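Local atomic coordinates of oligopeptide-binding protein oppA (Lactococcus lactis, PDB entry 3DRF), a protein that binds oligopeptides in a voluminous cavity and, as the receptor of the OppABCDF ABC transporter, serves their uptake into the cell. Residues F121-I126 and D138-I143. Numbering follows the deposited sequence.
Sequences FTYETI and DSLANI
Tyr123 and Ile126 of the helix 116-127 meet Leu140 and Ile143 of the loop that follows it, where the chain coils through a helix-like turn, in a buried apolar contact. It belongs to the Venus fly-trap fold of the family 5 solute-binding proteins and packs helix 116-127 against the loop leading to helix 146-150. Four side chains form two pairs, each pair crossing at about a right angle. In the first, the terminal methyl of Ile143 comes obliquely at the Tyr123 ring, its CD1 3.4 Å from Tyr123 CE2, a tight approach. The same methyl is 4.1 Å from Tyr123 CD2 and 4.2 Å from Tyr123 CZ, so it is centred on CE2. Leu140 touches the same carbon more loosely from the other side of the ring plane, its CD2 lying 4.3 Å from Tyr123 CE2. The CB of Tyr123 already points at the loop, and CG anti to the carbonyl carbon (chi1 -72°) carries the ring on to it. Its hydroxyl continues past the apolar contact and is held by hydrogen bonds with the hydroxyl of Tyr119 and the backbone N of Leu191, which should restrict swinging of the ring.

Leu146 of helix 146-150 touches both Tyr123 and Leu140, extending the apolar cluster. On the loop side, Ile143 N bonds to Leu140 O at 3.3 Å, a turn that brings both side chains toward the helix. The forked end of Leu140 serves both helix residues: while CD2 turns to the tyrosine, CD1 belongs to the second pair and meets the branch methyl CG2 of Ile126 at 3.8 Å.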
ATOM      1  N   PHE A 121      17.581   4.573  12.557  1.00  5.38           N
ATOM      2  CA  PHE A 121      17.669   3.116  12.278  1.00  5.36           C
ATOM      3  C   PHE A 121      16.552   2.616  11.322  1.00  5.38           C
ATOM      4  O   PHE A 121      16.819   1.780  10.519  1.00  5.48           O
ATOM      5  CB  PHE A 121      17.707   2.299  13.607  1.00  5.50           C
ATOM      6  CG  PHE A 121      18.028   0.838  13.390  1.00  5.61           C
ATOM      7  CD1 PHE A 121      17.204  -0.134  13.908  1.00  6.47           C
ATOM      8  CD2 PHE A 121      19.139   0.457  12.662  1.00  7.20           C
ATOM      9  CE1 PHE A 121      17.488  -1.461  13.726  1.00  8.18           C
ATOM     10  CE2 PHE A 121      19.444  -0.930  12.470  1.00  8.54           C
ATOM     11  CZ  PHE A 121      18.586  -1.851  12.994  1.00  8.71           C
ATOM     12  N   THR A 122      15.357   3.221  11.401  1.00  5.29           N
ATOM     13  CA  THR A 122      14.282   2.953  10.398  1.00  5.41           C
ATOM     14  C   THR A 122      14.861   3.089   8.941  1.00  5.16           C
ATOM     15  O   THR A 122      14.629   2.272   8.096  1.00  5.38           O
ATOM     16  CB  THR A 122      13.192   3.987  10.576  1.00  5.27           C
ATOM     17  OG1 THR A 122      12.593   3.753  11.893  1.00  5.65           O
ATOM     18  CG2 THR A 122      12.122   3.834   9.467  1.00  6.49           C
ATOM     19  N   TYR A 123      15.640   4.148   8.704  1.00  5.14           N
ATOM     20  CA  TYR A 123      16.199   4.390   7.348  1.00  4.85           C
ATOM     21  C   TYR A 123      17.144   3.249   6.945  1.00  5.12           C
ATOM     22  O   TYR A 123      17.129   2.867   5.840  1.00  5.58           O
ATOM     23  CB  TYR A 123      16.946   5.711   7.290  1.00  4.96           C
ATOM     24  CG  TYR A 123      15.997   6.937   7.328  1.00  4.80           C
ATOM     25  CD1 TYR A 123      15.523   7.445   8.547  1.00  4.80           C
ATOM     26  CD2 TYR A 123      15.518   7.535   6.159  1.00  5.37           C
ATOM     27  CE1 TYR A 123      14.668   8.557   8.610  1.00  4.71           C
ATOM     28  CE2 TYR A 123      14.636   8.664   6.212  1.00  5.37           C
ATOM     29  CZ  TYR A 123      14.262   9.174   7.432  1.00  4.86           C
ATOM     30  OH  TYR A 123      13.401  10.256   7.443  1.00  5.62           O
ATOM     31  N   GLU A 124      17.933   2.744   7.886  1.00  5.51           N
ATOM     32  CA  GLU A 124      18.833   1.652   7.589  1.00  5.35           C
ATOM     33  C   GLU A 124      18.053   0.393   7.260  1.00  4.96           C
ATOM     34  O   GLU A 124      18.430  -0.340   6.424  1.00  5.27           O
ATOM     35  CB  GLU A 124      19.777   1.359   8.783  1.00  5.59           C
ATOM     36  CG  GLU A 124      20.738   2.592   9.127  1.00  6.23           C
ATOM     37  CD  GLU A 124      21.793   2.269  10.141  1.00  6.37           C
ATOM     38  OE1 GLU A 124      21.891   1.131  10.461  1.00  7.03           O
ATOM     39  OE2 GLU A 124      22.441   3.188  10.616  1.00  6.55           O
ATOM     40  N   THR A 125      16.931   0.165   7.945  1.00  5.49           N
ATOM     41  CA  THR A 125      16.153  -1.063   7.655  1.00  5.69           C
ATOM     42  C   THR A 125      15.651  -1.124   6.212  1.00  5.87           C
ATOM     43  O   THR A 125      15.481  -2.173   5.713  1.00  6.00           O
ATOM     44  CB  THR A 125      14.994  -1.327   8.634  1.00  5.66           C
ATOM     45  OG1 THR A 125      13.935  -0.348   8.447  1.00  5.85           O
ATOM     46  CG2 THR A 125      15.457  -1.360  10.092  1.00  6.80           C
ATOM     47  N   ILE A 126      15.386   0.044   5.617  1.00  5.72           N
ATOM     48  CA  ILE A 126      15.004   0.095   4.192  1.00  5.49           C
ATOM     49  C   ILE A 126      16.215   0.191   3.231  1.00  5.56           C
ATOM     50  O   ILE A 126      16.245  -0.457   2.226  1.00  6.84           O
ATOM     51  CB  ILE A 126      14.037   1.305   3.953  1.00  5.67           C
ATOM     52  CG1 ILE A 126      12.722   1.039   4.754  1.00  5.86           C
ATOM     53  CG2 ILE A 126      13.785   1.445   2.458  1.00  6.84           C
ATOM     54  CD1 ILE A 126      11.714   2.255   4.649  1.00  8.21           C
ATOM     55  N   ASP A 138      12.896   6.137  -5.322  0.50  5.25           N
ATOM     56  CA  ASP A 138      13.638   7.365  -5.615  0.50  5.35           C
ATOM     57  C   ASP A 138      13.316   8.522  -4.658  0.50  5.45           C
ATOM     58  O   ASP A 138      14.061   9.487  -4.598  0.50  5.83           O
ATOM     59  CB  ASP A 138      13.435   7.788  -7.069  0.50  4.51           C
ATOM     60  CG  ASP A 138      14.209   6.912  -8.024  0.50  5.35           C
ATOM     61  OD1 ASP A 138      15.446   6.923  -7.899  0.50  5.78           O
ATOM     62  OD2 ASP A 138      13.592   6.224  -8.870  0.50  5.67           O
ATOM     63  N   SER A 139      12.236   8.420  -3.884  1.00  5.65           N
ATOM     64  CA  SER A 139      11.977   9.499  -2.881  1.00  6.02           C
ATOM     65  C   SER A 139      13.136   9.593  -1.878  1.00  5.80           C
ATOM     66  O   SER A 139      13.498  10.656  -1.458  1.00  6.15           O
ATOM     67  CB  SER A 139      10.707   9.198  -2.095  1.00  6.00           C
ATOM     68  OG  SER A 139       9.548   9.066  -2.955  1.00  7.15           O
ATOM     69  N   LEU A 140      13.701   8.454  -1.499  1.00  5.97           N
ATOM     70  CA  LEU A 140      14.782   8.412  -0.474  1.00  6.38           C
ATOM     71  C   LEU A 140      16.138   8.924  -0.987  1.00  6.41           C
ATOM     72  O   LEU A 140      16.955   9.292  -0.237  1.00  6.49           O
ATOM     73  CB  LEU A 140      14.902   6.986   0.093  1.00  6.93           C
ATOM     74  CG  LEU A 140      13.663   6.599   0.967  1.00  6.92           C
ATOM     75  CD1 LEU A 140      13.835   5.147   1.404  1.00  8.25           C
ATOM     76  CD2 LEU A 140      13.504   7.501   2.220  1.00  8.51           C
ATOM     77  N   ALA A 141      16.302   8.974  -2.322  1.00  6.31           N
ATOM     78  CA  ALA A 141      17.520   9.551  -2.954  1.00  6.66           C
ATOM     79  C   ALA A 141      17.704  11.062  -2.717  1.00  6.59           C
ATOM     80  O   ALA A 141      18.725  11.601  -2.869  1.00  7.08           O
ATOM     81  CB  ALA A 141      17.523   9.230  -4.451  1.00  8.09           C
ATOM     82  N   ASN A 142      16.606  11.694  -2.305  1.00  6.12           N
ATOM     83  CA  ASN A 142      16.579  13.132  -1.989  1.00  6.11           C
ATOM     84  C   ASN A 142      17.108  13.504  -0.601  1.00  5.83           C
ATOM     85  O   ASN A 142      17.263  14.645  -0.328  1.00  6.55           O
ATOM     86  CB  ASN A 142      15.153  13.701  -2.268  1.00  6.14           C
ATOM     87  CG  ASN A 142      14.990  15.201  -1.895  1.00  5.78           C
ATOM     88  OD1 ASN A 142      15.574  16.041  -2.494  1.00  6.19           O
ATOM     89  ND2 ASN A 142      14.174  15.461  -0.914  1.00  6.22           N
ATOM     90  N   ILE A 143      17.438  12.515   0.215  1.00  5.77           N
ATOM     91  CA  ILE A 143      18.166  12.751   1.479  1.00  6.07           C
ATOM     92  C   ILE A 143      19.662  12.661   1.188  1.00  5.82           C
ATOM     93  O   ILE A 143      20.133  11.695   0.678  1.00  5.64           O
ATOM     94  CB  ILE A 143      17.728  11.750   2.573  1.00  5.79           C
ATOM     95  CG1 ILE A 143      16.284  12.073   2.993  1.00  6.56           C
ATOM     96  CG2 ILE A 143      18.684  11.883   3.837  1.00  6.88           C
ATOM     97  CD1 ILE A 143      15.677  10.952   3.922  1.00  7.21           C
TER